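Local coordinates for protein NADPH-quinone reductase (Pediococcus pentosaceus ATCC 25745, PDB 3HA2) that probably passes electrons from NAD(P)H to quinones through a bound FMN, this chain being its flavodoxin-like part, at residues 4-9 and 34-39; 56-61 and 96-101; 138-143 and 158-163. All coordinates share one frame; numbering follows the deposited sequence.

The three contacts follow one another across a single parallel sheet of order 31-35, 3-7, 54-60, 94-101, 135-143. Interaction 1 joins an outermost strand to its neighbour, interaction 2 pairs the next two strands, and interaction 3 sets helix 150-165 against the other outermost strand. Centres of interactions 1 and 2 are about 11 Å apart, those of 2 and 3 about 9 Å, and those of 1 and 3 about 18 Å, on opposite sides of the chain's centre. Ile6 N lies 2.8 Å from Ile56 O, and Tyr160 OH lies 2.6 Å from Glu58 OE1, tying neighbours together. A sulfate, probably from the crystallisation liquor, sits about 6 Å from the Ser100 side chain.

Interaction 1. Residues 4-9 and 34-39; sequences LIIVAH and HPLVAD
The His34 imidazole meets Ile6 at its edge, where Ile6 CD1 comes 4.0 Å from His34 CD2, near the ring plane. Leu4 approaches obliquely from the same side of the sheet, with Leu4 CD1 3.7 Å from His34 CB. His34 and Ile6 run side by side in the same direction; CG of His34 is anti to the backbone N (chi1 -173°), which stands the ring out from the sheet face beside Ile6. Its NE2 is hydrogen-bonded to Glu45 of helix 42-50, a partner that would fix the ring's rotation and probably favour a charged imidazole. Beneath these side chains the backbones pair in parallel. His34 N donates to Ile5 O at 2.8 Å, nearly along the C=O axis; Val7 N donates to His34 O at 3.0 Å, from above the carbonyl plane. Leu36 N then reaches Val7 O at 2.9 Å. Pro35, which has no N-H, falls between the two donors His34 and Leu36, so the pattern continues unbroken. Beyond it Leu36 CD2 packs 3.8 Å from Ala8 CB, and Trp73 of helix 68-77 touches both Ile6 and Leu36. This is the strand pairing of the beta-alpha-beta unit 3-7, 18-25, 31-35 that opens the flavodoxin-like fold.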
loop_
_atom_site.group_PDB
_atom_site.type_symbol
_atom_site.label_atom_id
_atom_site.label_comp_id
_atom_site.label_asym_id
_atom_site.label_seq_id
_atom_site.Cartn_x
_atom_site.Cartn_y
_atom_site.Cartn_z
ATOM N N LEU A 4 0.086 -5.983 20.783
ATOM C CA LEU A 4 -1.166 -5.618 20.156
ATOM C C LEU A 4 -1.175 -6.194 18.750
ATOM O O LEU A 4 -0.279 -5.909 17.949
ATOM C CB LEU A 4 -1.278 -4.073 20.071
ATOM C CG LEU A 4 -2.512 -3.485 19.378
ATOM C CD1 LEU A 4 -3.822 -3.908 20.079
ATOM C CD2 LEU A 4 -2.398 -1.956 19.311
ATOM N N ILE A 5 -2.190 -7.001 18.448
ATOM C CA ILE A 5 -2.340 -7.556 17.109
ATOM C C ILE A 5 -3.494 -6.843 16.402
ATOM O O ILE A 5 -4.659 -6.999 16.777
ATOM C CB ILE A 5 -2.537 -9.079 17.143
ATOM C CG1 ILE A 5 -1.403 -9.746 17.952
ATOM C CG2 ILE A 5 -2.572 -9.652 15.706
ATOM C CD1 ILE A 5 -1.650 -11.219 18.174
ATOM N N ILE A 6 -3.139 -6.046 15.392
ATOM C CA ILE A 6 -4.113 -5.335 14.557
ATOM C C ILE A 6 -4.531 -6.275 13.434
ATOM O O ILE A 6 -3.744 -6.564 12.521
ATOM C CB ILE A 6 -3.511 -4.066 13.900
ATOM C CG1 ILE A 6 -2.879 -3.130 14.943
ATOM C CG2 ILE A 6 -4.590 -3.336 13.061
ATOM C CD1 ILE A 6 -3.834 -2.677 16.034
ATOM N N VAL A 7 -5.755 -6.766 13.535
ATOM C CA VAL A 7 -6.260 -7.790 12.628
ATOM C C VAL A 7 -7.061 -7.093 11.548
ATOM O O VAL A 7 -8.202 -6.668 11.777
ATOM C CB VAL A 7 -7.114 -8.832 13.381
ATOM C CG1 VAL A 7 -7.635 -9.927 12.434
ATOM C CG2 VAL A 7 -6.297 -9.451 14.496
ATOM N N ALA A 8 -6.442 -6.961 10.379
ATOM C CA ALA A 8 -7.011 -6.192 9.283
ATOM C C ALA A 8 -7.456 -7.095 8.151
ATOM O O ALA A 8 -7.099 -6.868 7.002
ATOM C CB ALA A 8 -6.013 -5.147 8.774
ATOM N N HIS A 9 -8.186 -8.153 8.479
ATOM C CA HIS A 9 -8.841 -8.941 7.439
ATOM C C HIS A 9 -10.155 -8.229 7.147
ATOM O O HIS A 9 -10.915 -7.955 8.082
ATOM C CB HIS A 9 -9.077 -10.370 7.885
ATOM C CG HIS A 9 -9.569 -11.259 6.789
ATOM N ND1 HIS A 9 -8.779 -12.227 6.206
ATOM C CD2 HIS A 9 -10.767 -11.319 6.158
ATOM C CE1 HIS A 9 -9.471 -12.847 5.265
ATOM N NE2 HIS A 9 -10.682 -12.321 5.221
ATOM N N HIS A 34 -7.026 -7.476 18.281
ATOM C CA HIS A 34 -7.763 -6.245 17.992
ATOM C C HIS A 34 -8.221 -6.167 16.546
ATOM O O HIS A 34 -7.483 -5.674 15.684
ATOM C CB HIS A 34 -6.947 -5.002 18.347
ATOM C CG HIS A 34 -7.723 -3.726 18.220
ATOM N ND1 HIS A 34 -8.817 -3.440 19.010
ATOM C CD2 HIS A 34 -7.584 -2.677 17.375
ATOM C CE1 HIS A 34 -9.307 -2.258 18.672
ATOM N NE2 HIS A 34 -8.575 -1.771 17.686
ATOM N N PRO A 35 -9.438 -6.660 16.271
ATOM C CA PRO A 35 -9.973 -6.485 14.919
ATOM C C PRO A 35 -10.116 -5.019 14.519
ATOM O O PRO A 35 -10.584 -4.187 15.307
ATOM C CB PRO A 35 -11.343 -7.169 14.985
ATOM C CG PRO A 35 -11.236 -8.125 16.125
ATOM C CD PRO A 35 -10.361 -7.419 17.131
ATOM N N LEU A 36 -9.674 -4.712 13.308
ATOM C CA LEU A 36 -9.848 -3.398 12.739
ATOM C C LEU A 36 -11.249 -3.309 12.140
ATOM O O LEU A 36 -11.616 -4.082 11.237
ATOM C CB LEU A 36 -8.749 -3.162 11.696
ATOM C CG LEU A 36 -8.630 -1.854 10.937
ATOM C CD1 LEU A 36 -8.665 -0.661 11.881
ATOM C CD2 LEU A 36 -7.318 -1.877 10.136
ATOM N N VAL A 37 -12.054 -2.396 12.670
ATOM C CA VAL A 37 -13.418 -2.208 12.169
ATOM C C VAL A 37 -13.505 -0.970 11.286
ATOM O O VAL A 37 -12.700 -0.042 11.420
ATOM C CB VAL A 37 -14.450 -2.156 13.303
ATOM C CG1 VAL A 37 -14.458 -3.481 14.061
ATOM C CG2 VAL A 37 -14.170 -0.972 14.259
ATOM N N ALA A 38 -14.477 -0.966 10.376
ATOM C CA ALA A 38 -14.587 0.089 9.376
ATOM C C ALA A 38 -14.755 1.456 10.038
ATOM O O ALA A 38 -14.286 2.462 9.506
ATOM C CB ALA A 38 -15.740 -0.193 8.411
ATOM N N ASP A 39 -15.359 1.477 11.220
ATOM C CA ASP A 39 -15.586 2.739 11.929
ATOM C C ASP A 39 -14.671 2.912 13.152
ATOM O O ASP A 39 -15.110 3.369 14.206
ATOM C CB ASP A 39 -17.067 2.883 12.285
ATOM C CG ASP A 39 -17.562 1.790 13.228
ATOM O OD1 ASP A 39 -16.970 0.687 13.257
ATOM O OD2 ASP A 39 -18.552 2.034 13.945
#

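Interaction 2. Residues 56-61 and 96-101; sequences ILEFPL and GIVVST
Five backbone hydrogen bonds join strands 56-60 and 96-101 in parallel register. Leu57 N to Gly96 O is 2.8 Å, with the donor above the carbonyl plane, whereas Phe59 N meets Val98 O nearly along the C=O axis. Val98 N and Ser100 N return bonds to Leu57 O and Phe59 O, and Leu61 N closes the series at Ser100 O. Pro60, lacking an N-H, sits where strand 96-101 asks for none. On the face bearing Phe59 the phenyl ring takes the crowded position between backbone N and carbonyl carbon (chi1 57°) and so swings across the neighbouring strand, over Ile97 and Val99: Phe59 CE1 is 3.8 Å from Ile97 CG2, and Phe59 CE2 is 3.7 Å from Val99 CG2, both oblique to the ring. Ile97 CD1 continues this row to Leu57 CB at 3.9 Å. On the other face Ile56 CG2 crosses Val98 CG2 at 3.6 Å, and the extended Glu58 runs alongside Val98, its CG 4.1 Å from Val98 CB. In the next shell Ala66, Pro67 and Met122 close on Phe59, while Tyr160 and Tyr163 of helix 150-165 pack on Val98. Glu58 OE1 is held by the Tyr160 hydroxyl. The buried carboxyl group, with aliphatic neighbours such as Val98 and Ile5, would probably have a raised pKa, which the bond to Tyr160 would partly offset.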
loop_
_atom_site.group_PDB
_atom_site.type_symbol
_atom_site.label_atom_id
_atom_site.label_comp_id
_atom_site.label_asym_id
_atom_site.label_seq_id
_atom_site.Cartn_x
_atom_site.Cartn_y
_atom_site.Cartn_z
ATOM N N ILE A 56 1.769 -5.797 15.980
ATOM C CA ILE A 56 1.781 -6.691 14.840
ATOM C C ILE A 56 0.621 -6.347 13.915
ATOM O O ILE A 56 -0.526 -6.242 14.351
ATOM C CB ILE A 56 1.714 -8.149 15.305
ATOM C CG1 ILE A 56 3.043 -8.530 15.972
ATOM C CG2 ILE A 56 1.356 -9.073 14.151
ATOM C CD1 ILE A 56 2.985 -9.818 16.791
ATOM N N LEU A 57 0.920 -6.147 12.642
ATOM C CA LEU A 57 -0.152 -5.919 11.681
ATOM C C LEU A 57 -0.380 -7.216 10.947
ATOM O O LEU A 57 0.544 -7.768 10.336
ATOM C CB LEU A 57 0.221 -4.833 10.687
ATOM C CG LEU A 57 0.754 -3.534 11.299
ATOM C CD1 LEU A 57 1.045 -2.555 10.139
ATOM C CD2 LEU A 57 -0.187 -2.921 12.338
ATOM N N GLU A 58 -1.617 -7.691 11.015
ATOM C CA GLU A 58 -1.988 -9.018 10.521
ATOM C C GLU A 58 -3.038 -8.878 9.411
ATOM O O GLU A 58 -4.196 -8.461 9.654
ATOM C CB GLU A 58 -2.525 -9.853 11.690
ATOM C CG GLU A 58 -2.957 -11.248 11.315
ATOM C CD GLU A 58 -3.022 -12.178 12.497
ATOM O OE1 GLU A 58 -2.239 -12.005 13.465
ATOM O OE2 GLU A 58 -3.858 -13.104 12.448
ATOM N N PHE A 59 -2.652 -9.240 8.190
ATOM C CA PHE A 59 -3.528 -8.997 7.045
ATOM C C PHE A 59 -3.250 -9.926 5.863
ATOM O O PHE A 59 -2.151 -10.471 5.747
ATOM C CB PHE A 59 -3.378 -7.528 6.604
ATOM C CG PHE A 59 -1.946 -7.123 6.241
ATOM C CD1 PHE A 59 -1.063 -6.611 7.204
ATOM C CD2 PHE A 59 -1.486 -7.263 4.931
ATOM C CE1 PHE A 59 0.257 -6.248 6.864
ATOM C CE2 PHE A 59 -0.171 -6.893 4.580
ATOM C CZ PHE A 59 0.698 -6.381 5.550
ATOM N N PRO A 60 -4.243 -10.090 4.975
ATOM C CA PRO A 60 -4.018 -10.799 3.710
ATOM C C PRO A 60 -3.401 -9.882 2.664
ATOM O O PRO A 60 -3.669 -8.676 2.630
ATOM C CB PRO A 60 -5.425 -11.220 3.303
ATOM C CG PRO A 60 -6.303 -10.132 3.837
ATOM C CD PRO A 60 -5.650 -9.668 5.131
ATOM N N LEU A 61 -2.575 -10.453 1.806
ATOM C CA LEU A 61 -1.927 -9.673 0.769
ATOM C C LEU A 61 -2.939 -9.478 -0.385
ATOM O O LEU A 61 -3.443 -10.454 -0.964
ATOM C CB LEU A 61 -0.670 -10.415 0.305
ATOM C CG LEU A 61 0.289 -9.681 -0.616
ATOM C CD1 LEU A 61 1.062 -8.640 0.188
ATOM C CD2 LEU A 61 1.233 -10.659 -1.335
ATOM N N GLY A 96 5.783 -5.705 13.815
ATOM C CA GLY A 96 5.774 -7.011 13.148
ATOM C C GLY A 96 4.674 -7.062 12.105
ATOM O O GLY A 96 3.701 -6.291 12.150
ATOM N N ILE A 97 4.822 -7.987 11.171
ATOM C CA ILE A 97 3.883 -8.157 10.072
ATOM C C ILE A 97 3.575 -9.638 9.958
ATOM O O ILE A 97 4.497 -10.463 9.807
ATOM C CB ILE A 97 4.510 -7.659 8.731
ATOM C CG1 ILE A 97 4.895 -6.168 8.814
ATOM C CG2 ILE A 97 3.566 -7.992 7.535
ATOM C CD1 ILE A 97 3.729 -5.211 8.946
ATOM N N VAL A 98 2.296 -9.993 10.068
ATOM C CA VAL A 98 1.848 -11.362 9.752
ATOM C C VAL A 98 1.013 -11.257 8.476
ATOM O O VAL A 98 -0.146 -10.847 8.531
ATOM C CB VAL A 98 1.040 -11.993 10.909
ATOM C CG1 VAL A 98 0.558 -13.433 10.529
ATOM C CG2 VAL A 98 1.916 -12.044 12.181
ATOM N N VAL A 99 1.623 -11.586 7.330
ATOM C CA VAL A 99 0.982 -11.381 6.029
ATOM C C VAL A 99 0.648 -12.711 5.375
ATOM O O VAL A 99 1.510 -13.569 5.234
ATOM C CB VAL A 99 1.840 -10.459 5.082
ATOM C CG1 VAL A 99 3.286 -10.999 4.894
ATOM C CG2 VAL A 99 1.138 -10.268 3.747
ATOM N N SER A 100 -0.618 -12.900 5.025
ATOM C CA SER A 100 -1.029 -14.183 4.475
ATOM C C SER A 100 -1.273 -14.047 2.974
ATOM O O SER A 100 -1.686 -12.973 2.490
ATOM C CB SER A 100 -2.244 -14.735 5.232
ATOM O OG SER A 100 -3.336 -13.862 5.098
ATOM N N THR A 101 -0.946 -15.104 2.233
ATOM C CA THR A 101 -1.132 -15.105 0.785
ATOM C C THR A 101 -1.781 -16.433 0.376
ATOM O O THR A 101 -1.621 -17.418 1.056
ATOM C CB THR A 101 0.212 -14.941 -0.001
ATOM O OG1 THR A 101 0.848 -16.215 -0.154
ATOM C CG2 THR A 101 1.173 -13.990 0.682
#

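Interaction 3. Residues 138-143 and 158-163; sequences PILAVH and VAYQQY
Leu140 and Tyr163 slide past each other in opposite directions, the leucine leaving the strand and the tyrosine leaving the helix. Leu140 CB sits squarely over one face of the phenol, 3.9 Å from the ring centroid and 4° off its normal, a CH-pi contact. With its CG anti to the backbone N (chi1 -179°), Leu140 sends CD2 onward to the helix, 3.8 Å from Tyr160 CA and 4.0 Å from Tyr163 CB. Leu140 CD2 also meets the Tyr160 ring at its edge, 4.1 Å from Tyr160 CD1. Tyr163 also has CG anti to the backbone N, so its ring reaches across to the strand, where Tyr163 OH donates to Pro138 O at 2.6 Å, in the carbonyl plane and on a lone pair. The Tyr163 hydroxyl is gripped a second time, by Ile97 N from strand 94-101. A phenylalanine here would lack the hydroxyl and both its bonds, which would probably loosen the helix from the sheet edge. Tyr160 is anchored elsewhere, its ring edge-to-face with Phe21. The short axes of strand 140-143 and helix 158-163 lie 10.3 Å apart and run nearly antiparallel, as expected where the last strand and last helix of a flavodoxin-like alpha/beta sandwich pack together.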
loop_
_atom_site.group_PDB
_atom_site.type_symbol
_atom_site.label_atom_id
_atom_site.label_comp_id
_atom_site.label_asym_id
_atom_site.label_seq_id
_atom_site.Cartn_x
_atom_site.Cartn_y
_atom_site.Cartn_z
ATOM N N PRO A 138 11.618 -9.405 11.655
ATOM C CA PRO A 138 11.480 -10.170 10.421
ATOM C C PRO A 138 9.989 -10.413 10.218
ATOM O O PRO A 138 9.266 -10.556 11.183
ATOM C CB PRO A 138 12.186 -11.489 10.738
ATOM C CG PRO A 138 13.099 -11.185 11.825
ATOM C CD PRO A 138 12.430 -10.123 12.650
ATOM N N ILE A 139 9.551 -10.430 8.970
ATOM C CA ILE A 139 8.144 -10.640 8.595
ATOM C C ILE A 139 7.726 -12.098 8.769
ATOM O O ILE A 139 8.479 -12.998 8.424
ATOM C CB ILE A 139 7.971 -10.259 7.120
ATOM C CG1 ILE A 139 8.394 -8.786 6.914
ATOM C CG2 ILE A 139 6.529 -10.538 6.620
ATOM C CD1 ILE A 139 8.858 -8.462 5.495
ATOM N N LEU A 140 6.522 -12.330 9.298
ATOM C CA LEU A 140 5.987 -13.701 9.341
ATOM C C LEU A 140 5.062 -13.859 8.134
ATOM O O LEU A 140 3.927 -13.391 8.163
ATOM C CB LEU A 140 5.256 -13.992 10.670
ATOM C CG LEU A 140 4.702 -15.425 10.789
ATOM C CD1 LEU A 140 5.796 -16.438 10.551
ATOM C CD2 LEU A 140 4.107 -15.625 12.161
ATOM N N ALA A 141 5.566 -14.487 7.072
ATOM C CA ALA A 141 4.747 -14.714 5.865
ATOM C C ALA A 141 4.032 -16.056 5.980
ATOM O O ALA A 141 4.645 -17.071 6.354
ATOM C CB ALA A 141 5.606 -14.640 4.587
ATOM N N VAL A 142 2.735 -16.047 5.682
ATOM C CA VAL A 142 1.878 -17.218 5.850
ATOM C C VAL A 142 1.296 -17.542 4.475
ATOM O O VAL A 142 0.376 -16.877 4.016
ATOM C CB VAL A 142 0.756 -16.930 6.878
ATOM C CG1 VAL A 142 -0.187 -18.121 7.029
ATOM C CG2 VAL A 142 1.357 -16.544 8.241
ATOM N N HIS A 143 1.820 -18.591 3.844
ATOM C CA HIS A 143 1.456 -18.919 2.470
ATOM C C HIS A 143 0.541 -20.147 2.398
ATOM O O HIS A 143 0.936 -21.241 2.793
ATOM C CB HIS A 143 2.713 -19.169 1.648
ATOM C CG HIS A 143 3.587 -17.969 1.486
ATOM N ND1 HIS A 143 4.811 -17.854 2.110
ATOM C CD2 HIS A 143 3.434 -16.848 0.750
ATOM C CE1 HIS A 143 5.371 -16.709 1.771
ATOM N NE2 HIS A 143 4.562 -16.082 0.941
ATOM N N VAL A 158 2.639 -22.370 16.110
ATOM C CA VAL A 158 3.689 -22.223 17.131
ATOM C C VAL A 158 4.656 -21.066 16.829
ATOM O O VAL A 158 5.035 -20.309 17.730
ATOM C CB VAL A 158 4.500 -23.549 17.299
ATOM C CG1 VAL A 158 5.663 -23.356 18.254
ATOM C CG2 VAL A 158 3.597 -24.673 17.796
ATOM N N ALA A 159 5.057 -20.927 15.566
ATOM C CA ALA A 159 5.889 -19.796 15.145
ATOM C C ALA A 159 5.139 -18.490 15.394
ATOM O O ALA A 159 5.721 -17.501 15.838
ATOM C CB ALA A 159 6.288 -19.924 13.663
ATOM N N TYR A 160 3.839 -18.509 15.117
ATOM C CA TYR A 160 2.973 -17.346 15.348
ATOM C C TYR A 160 2.899 -16.960 16.829
ATOM O O TYR A 160 3.027 -15.779 17.188
ATOM C CB TYR A 160 1.582 -17.647 14.785
ATOM C CG TYR A 160 0.554 -16.550 14.998
ATOM C CD1 TYR A 160 0.640 -15.337 14.306
ATOM C CD2 TYR A 160 -0.515 -16.738 15.882
ATOM C CE1 TYR A 160 -0.317 -14.328 14.499
ATOM C CE2 TYR A 160 -1.473 -15.737 16.084
ATOM C CZ TYR A 160 -1.368 -14.540 15.391
ATOM O OH TYR A 160 -2.333 -13.568 15.567
ATOM N N GLN A 161 2.739 -17.966 17.692
ATOM C CA GLN A 161 2.758 -17.751 19.142
ATOM C C GLN A 161 4.065 -17.116 19.610
ATOM O O GLN A 161 4.049 -16.183 20.408
ATOM C CB GLN A 161 2.536 -19.066 19.896
ATOM C CG GLN A 161 1.135 -19.609 19.801
ATOM C CD GLN A 161 1.019 -20.991 20.426
ATOM O OE1 GLN A 161 2.013 -21.723 20.533
ATOM N NE2 GLN A 161 -0.195 -21.358 20.837
ATOM N N GLN A 162 5.189 -17.624 19.113
ATOM C CA GLN A 162 6.508 -17.060 19.422
ATOM C C GLN A 162 6.632 -15.629 18.913
ATOM O O GLN A 162 7.147 -14.746 19.609
ATOM C CB GLN A 162 7.606 -17.920 18.799
ATOM C CG GLN A 162 7.701 -19.315 19.421
ATOM C CD GLN A 162 7.950 -19.232 20.913
ATOM O OE1 GLN A 162 8.985 -18.719 21.355
ATOM N NE2 GLN A 162 6.995 -19.721 21.704
ATOM N N TYR A 163 6.129 -15.417 17.699
ATOM C CA TYR A 163 6.159 -14.104 17.053
ATOM C C TYR A 163 5.447 -13.062 17.913
ATOM O O TYR A 163 5.933 -11.949 18.078
ATOM C CB TYR A 163 5.542 -14.195 15.654
ATOM C CG TYR A 163 5.911 -13.035 14.735
ATOM C CD1 TYR A 163 7.221 -12.881 14.268
ATOM C CD2 TYR A 163 4.946 -12.093 14.333
ATOM C CE1 TYR A 163 7.572 -11.811 13.416
ATOM C CE2 TYR A 163 5.292 -11.024 13.474
ATOM C CZ TYR A 163 6.602 -10.900 13.029
ATOM O OH TYR A 163 6.943 -9.845 12.199
#